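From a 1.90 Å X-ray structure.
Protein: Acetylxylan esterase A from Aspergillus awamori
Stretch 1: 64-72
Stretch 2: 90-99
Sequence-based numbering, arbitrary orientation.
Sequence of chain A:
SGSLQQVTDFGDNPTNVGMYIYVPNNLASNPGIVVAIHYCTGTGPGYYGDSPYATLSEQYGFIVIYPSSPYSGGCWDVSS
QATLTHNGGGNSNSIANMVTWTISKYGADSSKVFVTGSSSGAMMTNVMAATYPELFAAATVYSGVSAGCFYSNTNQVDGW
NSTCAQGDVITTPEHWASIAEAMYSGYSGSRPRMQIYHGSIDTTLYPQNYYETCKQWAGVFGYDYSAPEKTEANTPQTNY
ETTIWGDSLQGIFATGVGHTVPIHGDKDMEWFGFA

Stretch 1, residues 64-72: VIYPSSPYS
Stretch 2 (90-99) GNSNSIANMV

A β-strand lies against an α-helix here, and the rule of the contact is alternation on one side matched to helical periodicity on the other. Residues 64-68 are extended, with phi/psi running from -107/132 at V64 through -110/129 at I65 and -120/94 at Y66 to -68/155 at P67. The helix spans 91-99 and continues beyond it, with phi near -60° and psi near -45°. G90 occupies the N-cap position, and its O accepts from S94 N at 3.2 Å to begin the i to i+4 ladder. The two axes approach to 9.6 Å, and their N-to-C directions differ by 154°, so the elements run nearly antiparallel. The register is set by I65 CA to M98 CA at 7.6 Å and P67 CA to I95 CA at 6.5 Å.

I65 covers the most surface. Its CA-to-CB bond points toward the helix, and chi1 -63° (m) with chi2 167° (t) extends CD1 to 3.7 Å from M98 O and 4.1 Å from V99 CG2. Its other branch meets the thioether, CG2 to M98 SD at 4.0 Å. Y66 and S68 point away, leaving the odd-numbered I65 and P67 to face the helix.

M98 answers with an extended side chain, m, t, t (chi1 -65°, chi2 176°, chi3 -157°), which carries its sulfur to both strand residues: SD lies 3.9 Å from P67 CB as well as near I65. P67, its ring puckered C-gamma exo, also receives I95, with P67 CB 3.8 Å from I95 CG1. I95 starts sideways, but its m, t rotamer (-66°, 175°) brings the end of the side chain nearer. These are apolar contacts, held by shape and burial rather than direction.

Beyond the strand the chemistry turns polar around N91, whose CB points toward the first stretch with chi1 -73° (m) and chi2 172°. Within the loop, S69, chi1 177° (t), turns back on the chain: S69 OG accepts a hydrogen bond from Y71 N at 3.2 Å. P70 sets CG 4.0 Å from N91 ND2. Y71 leaves sideways, but chi1 -53° (m) and chi2 -67° bring its ring end nearer the helix, where N91 OD1 sits at the ring edge, near its plane, 3.2 Å from CE2. Both polar atoms of the N91 side chain are hydrogen-bonded elsewhere in the structure. A water bridges the stretches, accepting from N91 N at 2.8 Å, a backbone NH in the helix's first turn, and hydrogen-bonding Y71 OH at 3.2 Å.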

# COMPACT_ATOMS: atom_id res chain seq x y z
N VAL A 64 1.28 18.27 2.16
CA VAL A 64 0.61 18.07 3.48
C VAL A 64 -0.89 18.14 3.39
O VAL A 64 -1.42 19.05 2.74
CB VAL A 64 1.08 19.10 4.57
CG1 VAL A 64 0.70 18.57 5.99
CG2 VAL A 64 2.56 19.41 4.46
N ILE A 65 -1.59 17.18 3.99
CA ILE A 65 -3.05 17.17 4.04
C ILE A 65 -3.46 17.46 5.46
O ILE A 65 -2.94 16.82 6.37
CB ILE A 65 -3.69 15.82 3.62
CG1 ILE A 65 -3.36 15.49 2.16
CG2 ILE A 65 -5.21 15.86 3.87
CD1 ILE A 65 -3.70 14.02 1.79
N TYR A 66 -4.36 18.43 5.64
CA TYR A 66 -4.81 18.85 6.96
C TYR A 66 -6.30 18.61 7.01
O TYR A 66 -7.08 19.48 6.56
CB TYR A 66 -4.47 20.36 7.23
CG TYR A 66 -3.01 20.74 7.12
CD1 TYR A 66 -2.13 20.61 8.23
CD2 TYR A 66 -2.48 21.24 5.93
CE1 TYR A 66 -0.80 21.00 8.15
CE2 TYR A 66 -1.15 21.62 5.85
CZ TYR A 66 -0.30 21.47 6.92
OH TYR A 66 1.01 21.84 6.76
N PRO A 67 -6.75 17.45 7.53
CA PRO A 67 -8.20 17.22 7.64
C PRO A 67 -8.76 18.16 8.69
O PRO A 67 -8.02 18.61 9.54
CB PRO A 67 -8.31 15.76 8.13
CG PRO A 67 -6.97 15.13 7.74
CD PRO A 67 -6.00 16.28 8.01
N SER A 68 -10.06 18.49 8.58
CA SER A 68 -10.68 19.48 9.47
C SER A 68 -11.99 18.95 10.03
O SER A 68 -12.92 18.67 9.29
CB SER A 68 -10.92 20.78 8.73
OG SER A 68 -10.84 21.83 9.62
N SER A 69 -12.06 18.81 11.33
CA SER A 69 -13.21 18.20 11.98
C SER A 69 -14.49 18.96 11.66
O SER A 69 -14.49 20.20 11.66
CB SER A 69 -13.05 18.12 13.48
OG SER A 69 -14.23 17.59 14.05
N PRO A 70 -15.57 18.22 11.36
CA PRO A 70 -16.84 18.85 11.10
C PRO A 70 -17.62 19.18 12.37
O PRO A 70 -18.71 19.79 12.27
CB PRO A 70 -17.62 17.78 10.32
CG PRO A 70 -17.10 16.49 10.92
CD PRO A 70 -15.63 16.74 11.20
N TYR A 71 -17.13 18.76 13.54
CA TYR A 71 -17.96 18.83 14.74
C TYR A 71 -17.77 20.06 15.60
O TYR A 71 -16.69 20.68 15.72
CB TYR A 71 -17.83 17.57 15.61
CG TYR A 71 -18.07 16.30 14.83
CD1 TYR A 71 -19.33 16.00 14.32
CD2 TYR A 71 -17.01 15.38 14.57
CE1 TYR A 71 -19.54 14.83 13.58
CE2 TYR A 71 -17.22 14.23 13.83
CZ TYR A 71 -18.48 13.95 13.33
OH TYR A 71 -18.72 12.83 12.58
N SER A 72 -18.87 20.43 16.26
CA SER A 72 -18.81 21.46 17.27
C SER A 72 -17.79 21.03 18.35
O SER A 72 -17.85 19.92 18.86
CB SER A 72 -20.22 21.64 17.88
OG SER A 72 -20.16 22.74 18.75
N GLY A 90 -17.12 6.70 8.40
CA GLY A 90 -16.91 7.74 9.40
C GLY A 90 -15.80 8.72 9.02
O GLY A 90 -15.28 8.63 7.88
N ASN A 91 -15.44 9.64 9.92
CA ASN A 91 -14.39 10.60 9.70
C ASN A 91 -13.14 9.94 9.12
O ASN A 91 -12.51 10.47 8.23
CB ASN A 91 -13.91 11.31 10.97
CG ASN A 91 -14.87 12.34 11.56
OD1 ASN A 91 -14.62 12.80 12.61
ND2 ASN A 91 -15.91 12.70 10.86
N SER A 92 -12.78 8.81 9.67
CA SER A 92 -11.57 8.12 9.23
C SER A 92 -11.57 7.74 7.73
O SER A 92 -10.54 7.86 7.03
CB SER A 92 -11.32 6.91 10.11
OG SER A 92 -12.46 6.07 10.19
N ASN A 93 -12.73 7.30 7.26
CA ASN A 93 -12.98 7.00 5.86
C ASN A 93 -12.78 8.25 4.98
O ASN A 93 -12.18 8.19 3.94
CB ASN A 93 -14.38 6.43 5.69
CG ASN A 93 -14.55 5.50 4.49
OD1 ASN A 93 -15.38 4.62 4.52
ND2 ASN A 93 -13.76 5.68 3.47
N SER A 94 -13.28 9.39 5.44
CA SER A 94 -13.07 10.62 4.76
C SER A 94 -11.60 10.95 4.60
O SER A 94 -11.17 11.31 3.50
CB SER A 94 -13.81 11.74 5.50
OG SER A 94 -15.22 11.59 5.33
N ILE A 95 -10.83 10.83 5.68
CA ILE A 95 -9.40 11.11 5.64
C ILE A 95 -8.71 10.19 4.63
O ILE A 95 -7.84 10.64 3.84
CB ILE A 95 -8.76 10.99 7.06
CG1 ILE A 95 -9.34 12.09 7.98
CG2 ILE A 95 -7.25 11.12 6.96
CD1 ILE A 95 -8.84 11.97 9.42
N ALA A 96 -9.09 8.93 4.62
CA ALA A 96 -8.57 7.96 3.65
C ALA A 96 -8.76 8.46 2.21
O ALA A 96 -7.82 8.41 1.39
CB ALA A 96 -9.24 6.64 3.82
N ASN A 97 -9.96 8.95 1.90
CA ASN A 97 -10.29 9.47 0.59
C ASN A 97 -9.51 10.72 0.20
O ASN A 97 -9.17 10.95 -0.99
CB ASN A 97 -11.81 9.63 0.46
CG ASN A 97 -12.54 8.31 0.49
OD1 ASN A 97 -11.96 7.26 0.23
ND2 ASN A 97 -13.83 8.34 0.85
N MET A 98 -9.17 11.56 1.18
CA MET A 98 -8.30 12.71 0.94
C MET A 98 -6.93 12.24 0.44
O MET A 98 -6.32 12.84 -0.47
CB MET A 98 -8.09 13.49 2.22
CG MET A 98 -9.31 14.13 2.77
SD MET A 98 -9.04 14.96 4.34
CE MET A 98 -10.67 14.99 5.03
N VAL A 99 -6.43 11.18 1.08
CA VAL A 99 -5.18 10.58 0.68
C VAL A 99 -5.21 10.12 -0.77
O VAL A 99 -4.33 10.49 -1.58
CB VAL A 99 -4.74 9.47 1.67
CG1 VAL A 99 -3.62 8.60 1.07
CG2 VAL A 99 -4.30 10.10 2.95
O HOH W 1 -17.44 10.02 11.86